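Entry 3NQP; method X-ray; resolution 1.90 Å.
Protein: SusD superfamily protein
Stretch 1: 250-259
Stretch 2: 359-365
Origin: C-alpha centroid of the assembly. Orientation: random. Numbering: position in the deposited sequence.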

# COMPACT_ATOMS: atom_id res chain seq x y z
N ASP A 250 -16.80 11.15 -6.39
CA ASP A 250 -16.99 10.98 -4.93
C ASP A 250 -15.93 10.01 -4.38
O ASP A 250 -15.90 8.86 -4.74
N PHE A 251 -15.07 10.51 -3.51
CA PHE A 251 -14.07 9.73 -2.86
C PHE A 251 -14.61 8.45 -2.23
O PHE A 251 -14.01 7.39 -2.40
N SER A 252 -15.74 8.53 -1.53
CA SER A 252 -16.22 7.33 -0.82
C SER A 252 -16.62 6.23 -1.80
O SER A 252 -16.55 5.07 -1.46
N GLN A 253 -17.04 6.60 -3.01
CA GLN A 253 -17.49 5.62 -4.01
C GLN A 253 -16.31 4.81 -4.51
O GLN A 253 -16.50 3.76 -5.15
N VAL A 254 -15.10 5.35 -4.31
CA VAL A 254 -13.92 4.62 -4.75
C VAL A 254 -13.88 3.27 -4.03
O VAL A 254 -13.55 2.26 -4.65
N PHE A 255 -14.24 3.25 -2.74
CA PHE A 255 -14.02 2.09 -1.84
C PHE A 255 -15.27 1.30 -1.62
O PHE A 255 -15.21 0.19 -1.11
N ASN A 256 -16.40 1.91 -2.00
CA ASN A 256 -17.71 1.35 -1.71
C ASN A 256 -17.79 -0.09 -2.22
O ASN A 256 -17.53 -0.37 -3.41
N ALA A 257 -18.15 -1.01 -1.33
CA ALA A 257 -18.15 -2.44 -1.65
C ALA A 257 -19.25 -2.79 -2.66
O ALA A 257 -19.27 -3.89 -3.22
N LYS A 258 -20.17 -1.85 -2.90
CA LYS A 258 -21.20 -2.03 -3.93
C LYS A 258 -20.82 -1.29 -5.24
O LYS A 258 -21.59 -1.27 -6.18
N ASN A 259 -19.60 -0.75 -5.31
CA ASN A 259 -19.14 -0.06 -6.53
C ASN A 259 -17.75 -0.56 -6.95
O ASN A 259 -16.91 0.19 -7.41
N ARG A 359 -13.47 3.99 8.93
CA ARG A 359 -14.62 3.48 8.21
C ARG A 359 -14.45 3.58 6.67
O ARG A 359 -15.44 3.47 5.93
N LYS A 360 -13.21 3.75 6.22
CA LYS A 360 -12.88 3.97 4.81
C LYS A 360 -13.33 2.84 3.92
O LYS A 360 -13.78 3.10 2.80
N ASN A 361 -13.18 1.60 4.39
CA ASN A 361 -13.27 0.41 3.52
C ASN A 361 -13.70 -0.82 4.34
O ASN A 361 -13.03 -1.83 4.38
N ILE A 362 -14.81 -0.67 5.08
CA ILE A 362 -15.32 -1.73 5.98
C ILE A 362 -16.51 -2.50 5.39
O ILE A 362 -17.34 -3.07 6.12
N GLY A 363 -16.60 -2.54 4.06
CA GLY A 363 -17.58 -3.46 3.40
C GLY A 363 -19.03 -3.02 3.54
O GLY A 363 -19.33 -1.86 3.32
N TYR A 364 -19.92 -3.92 3.97
CA TYR A 364 -21.35 -3.57 4.12
C TYR A 364 -22.03 -4.41 5.18
O TYR A 364 -21.44 -5.33 5.74
N VAL A 365 -23.29 -4.08 5.47
CA VAL A 365 -24.08 -4.87 6.36
C VAL A 365 -25.01 -5.66 5.46
O VAL A 365 -25.74 -5.07 4.63

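The two stretches bury 389 Å² between them, both sides summed, and no direct hydrogen bond crosses the gap. The contact therefore rests on carbon-to-carbon packing and on two bridging waters. Three residues cover the most surface: K360 (79 Å²), F255 (77 Å²) and Y364 (59 Å²). They define two centres of packing, one at the weakly bonded helix of stretch 1 and one at the turn that follows it.

At the first centre, F255 points its CA-to-CB bond toward stretch 2, close to where the CA atoms of F255 and N361 lie 5.7 Å apart. With chi1 at -49° (m) and chi2 at -82°, its ring turns one face to K360 CE. The CB of K360 leaves sideways, but all four of its chi angles are t, between 169° and 173° in magnitude, so the chain is fully extended and its far end reaches the aromatic group. K360 CE comes 3.3 Å from F255 CZ and 3.8 Å from the centroid of the F255 ring, 30° off the ring normal. That position is over the face, as a CH-pi contact requires. A methylene next to an ammonium group is polarised, which suits it to an aromatic face, while K360 NZ finds its hydrogen bonding elsewhere in the structure. F251 (chi1 t, -175°) adds a second ring to the same site: its CB also starts sideways, yet its CZ approaches K360 CE to 3.9 Å, at an oblique angle.

N361 borders this cluster, its chi1 t at -173°. Its OD1 lies 3.4 Å from F255 O, but both atoms are acceptors, so the proximity is not a hydrogen bond.

The second centre is built around Y364, whose CB points toward stretch 1 with chi1 p at 56°. A257, also directed toward its partner, places CB 3.8 Å from Y364 CD2, an apolar contact, and the same CB lies 3.8 Å from G363 CA. The backbones are close here, with the CA atoms of A257 and G363 5.2 Å apart. The positive phi of G363, 72°, by itself favours glycine. K258 starts sideways, but its chain (m, m, t, p) carries CE to 3.7 Å from Y364 CD2. Both CE and the A257 CB meet the tyrosine ring obliquely.

Water supplies the polar links at this end. Water 1 accepts from A257 N at 2.9 Å and donates to G363 O at 2.7 Å, joining the two backbones. Water 2 accepts from K258 NZ at 2.8 Å and donates to V365 O at 2.8 Å, so the lysine touches stretch 2 directly through CE and is linked to it through NZ by a water.

Two bonds within stretch 1 also involve this turn. N256 OD1 accepts from K258 N at 2.7 Å, and N259 N donates to N256 O at 2.8 Å across the type I turn that carries A257 and K258.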

# COMPACT_ATOMS: atom_id res chain seq x y z
CB ASP A 250 -18.39 10.44 -4.68
CG ASP A 250 -18.75 10.32 -3.20
OD1 ASP A 250 -17.96 9.74 -2.42
OD2 ASP A 250 -19.87 10.71 -2.82
CB PHE A 251 -13.37 10.58 -1.81
CG PHE A 251 -12.19 9.91 -1.11
CD1 PHE A 251 -10.97 9.82 -1.72
CD2 PHE A 251 -12.32 9.43 0.20
CE1 PHE A 251 -9.87 9.28 -1.04
CE2 PHE A 251 -11.22 8.87 0.89
CZ PHE A 251 -10.01 8.78 0.25
CB SER A 252 -17.41 7.63 0.10
OG SER A 252 -18.52 8.08 -0.66
CB GLN A 253 -18.15 6.33 -5.20
CG GLN A 253 -19.58 6.82 -4.92
CD GLN A 253 -20.54 5.65 -4.87
OE1 GLN A 253 -20.63 4.97 -3.87
NE2 GLN A 253 -21.23 5.40 -5.98
CB VAL A 254 -12.62 5.46 -4.58
CG1 VAL A 254 -11.37 4.56 -4.81
CG2 VAL A 254 -12.65 6.71 -5.54
CB PHE A 255 -13.47 2.57 -0.50
CG PHE A 255 -12.33 3.48 -0.69
CD1 PHE A 255 -11.08 2.97 -0.93
CD2 PHE A 255 -12.52 4.86 -0.76
CE1 PHE A 255 -10.00 3.82 -1.20
CE2 PHE A 255 -11.47 5.71 -1.03
CZ PHE A 255 -10.17 5.16 -1.25
CB ASN A 256 -18.76 2.25 -2.33
CG ASN A 256 -20.19 1.75 -2.16
OD1 ASN A 256 -20.45 0.60 -1.78
ND2 ASN A 256 -21.14 2.61 -2.51
CB ALA A 257 -18.25 -3.29 -0.35
CB LYS A 258 -22.58 -1.60 -3.40
CG LYS A 258 -23.01 -2.34 -2.13
CD LYS A 258 -23.66 -3.68 -2.42
CE LYS A 258 -24.30 -4.32 -1.17
NZ LYS A 258 -25.11 -3.35 -0.32
CB ASN A 259 -19.13 1.47 -6.30
CG ASN A 259 -18.86 2.24 -7.60
OD1 ASN A 259 -19.29 1.81 -8.64
ND2 ASN A 259 -18.09 3.32 -7.53
CB ARG A 359 -15.87 4.23 8.65
CG ARG A 359 -15.80 5.72 8.43
CD ARG A 359 -17.20 6.34 8.56
NE ARG A 359 -17.09 7.74 8.94
CZ ARG A 359 -18.06 8.42 9.55
NH1 ARG A 359 -19.19 7.79 9.81
NH2 ARG A 359 -17.89 9.70 9.90
CB LYS A 360 -11.37 4.12 4.65
CG LYS A 360 -10.93 4.61 3.25
CD LYS A 360 -9.44 5.01 3.23
CE LYS A 360 -8.96 5.33 1.82
NZ LYS A 360 -7.62 5.95 1.83
CB ASN A 361 -11.92 0.22 2.80
CG ASN A 361 -11.94 -0.87 1.75
OD1 ASN A 361 -12.95 -1.07 1.05
ND2 ASN A 361 -10.79 -1.54 1.58
CB ILE A 362 -15.60 -1.19 7.41
CG1 ILE A 362 -16.58 -0.01 7.40
CG2 ILE A 362 -14.28 -0.77 8.08
CD1 ILE A 362 -17.37 0.23 8.80
CB TYR A 364 -22.08 -3.71 2.78
CG TYR A 364 -21.94 -5.08 2.15
CD1 TYR A 364 -22.40 -6.24 2.80
CD2 TYR A 364 -21.32 -5.24 0.90
CE1 TYR A 364 -22.25 -7.50 2.23
CE2 TYR A 364 -21.18 -6.49 0.32
CZ TYR A 364 -21.63 -7.62 0.99
OH TYR A 364 -21.44 -8.85 0.41
CB VAL A 365 -24.88 -4.01 7.33
CG1 VAL A 365 -25.67 -4.89 8.28
CG2 VAL A 365 -23.96 -3.04 8.12
O HOH W 1 -18.67 -0.17 1.37
O HOH W 2 -25.91 -4.94 1.79